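Local coordinates for NIPSNAP domain-containing protein (Burkholderia xenovorans, PDB 5KAK) that is of unknown function but belongs to the NipSnap family and folds as a domain related to the dimeric alpha-beta barrel proteins, at residues Pro82-Gln85 against Glu86-Arg89. Sequence-based numbering, arbitrary orientation.
Sequences PEWQ and EYVR
Val88 lays its CG2 methyl over one face of the Trp84 indole, a CH-pi contact of 3.9 Å from CG2 to the centroid of the six-membered ring. With chi1 at 177°, Trp84 CG sits beside the carbonyl carbon, and the indole projects outward and leans toward the next turn, where compact, beta-branched Val88 meets its face. Tyr87 touches the same indole through carbon, Trp84 CZ3 to Tyr87 CD2 3.8 Å, the ring planes 31° apart.

Beneath them runs regular i to i+4 hydrogen bonding: Glu86 N to Pro82 O, Tyr87 N to Glu83 O, Val88 N to Trp84 O and Arg89 N to Gln85 O. Pro82 suits the first turn, where its missing N-H costs no helical bond.

On the solvent side, exposed Glu86 and Arg89, three residues apart, form a side-on salt bridge. Arg89 NH1 donates an almost straight hydrogen bond (2.8 Å) to Glu86 OE2 on its syn side; Arg89 NE gives another (3.0 Å) to Glu86 OE1, from 40° above the carboxylate plane.

Following helix 68-80, this surface helix packs on helix 23-42, where buried Tyr87 meets Phe30 edge-to-face, while Val88 touches Asn21 of a second subunit. It leads to strand 96-106 of the four-stranded antiparallel sheet, consistent with a dimeric alpha-beta barrel fold.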
loop_
_atom_site.group_PDB
_atom_site.type_symbol
_atom_site.label_atom_id
_atom_site.label_comp_id
_atom_site.label_asym_id
_atom_site.label_seq_id
_atom_site.Cartn_x
_atom_site.Cartn_y
_atom_site.Cartn_z
ATOM N N PRO E 82 9.662 -32.190 -13.318
ATOM C CA PRO E 82 10.941 -31.573 -13.712
ATOM C C PRO E 82 10.817 -30.639 -14.894
ATOM O O PRO E 82 11.540 -29.639 -14.952
ATOM C CB PRO E 82 11.820 -32.783 -14.047
ATOM C CG PRO E 82 11.222 -33.905 -13.271
ATOM C CD PRO E 82 9.749 -33.656 -13.246
ATOM N N GLU E 83 9.923 -30.935 -15.840
ATOM C CA GLU E 83 9.751 -30.069 -17.002
ATOM C C GLU E 83 9.233 -28.703 -16.588
ATOM O O GLU E 83 9.682 -27.670 -17.102
ATOM C CB GLU E 83 8.786 -30.715 -17.994
ATOM C CG GLU E 83 8.516 -29.902 -19.243
ATOM C CD GLU E 83 7.417 -30.498 -20.107
ATOM O OE1 GLU E 83 6.509 -31.164 -19.557
ATOM O OE2 GLU E 83 7.463 -30.296 -21.340
ATOM N N TRP E 84 8.280 -28.682 -15.666
ATOM C CA TRP E 84 7.756 -27.414 -15.180
ATOM C C TRP E 84 8.827 -26.634 -14.426
ATOM O O TRP E 84 9.018 -25.438 -14.667
ATOM C CB TRP E 84 6.543 -27.664 -14.289
ATOM C CG TRP E 84 5.984 -26.407 -13.676
ATOM C CD1 TRP E 84 6.022 -26.052 -12.364
ATOM C CD2 TRP E 84 5.317 -25.345 -14.361
ATOM N NE1 TRP E 84 5.406 -24.832 -12.182
ATOM C CE2 TRP E 84 4.962 -24.378 -13.395
ATOM C CE3 TRP E 84 4.973 -25.122 -15.698
ATOM C CZ2 TRP E 84 4.284 -23.204 -13.724
ATOM C CZ3 TRP E 84 4.299 -23.962 -16.024
ATOM C CH2 TRP E 84 3.964 -23.012 -15.044
ATOM N N GLN E 85 9.534 -27.293 -13.499
ATOM C CA GLN E 85 10.557 -26.590 -12.728
ATOM C C GLN E 85 11.596 -25.962 -13.648
ATOM O O GLN E 85 11.983 -24.803 -13.458
ATOM C CB GLN E 85 11.227 -27.539 -11.732
ATOM C CG GLN E 85 10.324 -28.017 -10.604
ATOM C CD GLN E 85 10.043 -26.936 -9.566
ATOM O OE1 GLN E 85 10.709 -25.900 -9.530
ATOM N NE2 GLN E 85 9.055 -27.180 -8.709
ATOM N N GLU E 86 12.035 -26.702 -14.671
ATOM C CA GLU E 86 13.030 -26.159 -15.593
ATOM C C GLU E 86 12.462 -24.998 -16.405
ATOM O O GLU E 86 13.135 -23.978 -16.587
ATOM C CB GLU E 86 13.551 -27.261 -16.518
ATOM C CG GLU E 86 14.416 -26.754 -17.663
ATOM C CD GLU E 86 15.708 -26.109 -17.189
ATOM O OE1 GLU E 86 16.076 -26.281 -16.002
ATOM O OE2 GLU E 86 16.357 -25.431 -18.016
ATOM N N TYR E 87 11.225 -25.130 -16.892
ATOM C CA TYR E 87 10.616 -24.049 -17.663
ATOM C C TYR E 87 10.534 -22.761 -16.850
ATOM O O TYR E 87 10.856 -21.677 -17.354
ATOM C CB TYR E 87 9.228 -24.468 -18.151
ATOM C CG TYR E 87 8.376 -23.304 -18.596
ATOM C CD1 TYR E 87 8.499 -22.780 -19.867
ATOM C CD2 TYR E 87 7.448 -22.723 -17.739
ATOM C CE1 TYR E 87 7.736 -21.713 -20.275
ATOM C CE2 TYR E 87 6.681 -21.649 -18.139
ATOM C CZ TYR E 87 6.829 -21.146 -19.405
ATOM O OH TYR E 87 6.061 -20.084 -19.811
ATOM N N VAL E 88 10.112 -22.857 -15.591
ATOM C CA VAL E 88 10.005 -21.665 -14.749
ATOM C C VAL E 88 11.381 -21.054 -14.507
ATOM O O VAL E 88 11.568 -19.836 -14.626
ATOM C CB VAL E 88 9.307 -22.004 -13.423
ATOM C CG1 VAL E 88 9.438 -20.846 -12.441
ATOM C CG2 VAL E 88 7.844 -22.317 -13.668
ATOM N N ARG E 89 12.362 -21.893 -14.166
ATOM C CA ARG E 89 13.701 -21.401 -13.853
ATOM C C ARG E 89 14.332 -20.705 -15.054
ATOM O O ARG E 89 14.898 -19.612 -14.931
ATOM C CB ARG E 89 14.581 -22.566 -13.382
ATOM C CG ARG E 89 16.052 -22.206 -13.179
ATOM C CD ARG E 89 16.981 -23.390 -13.478
ATOM N NE ARG E 89 17.105 -23.666 -14.912
ATOM C CZ ARG E 89 17.876 -22.972 -15.751
ATOM N NH1 ARG E 89 17.919 -23.294 -17.037
ATOM N NH2 ARG E 89 18.590 -21.944 -15.310
#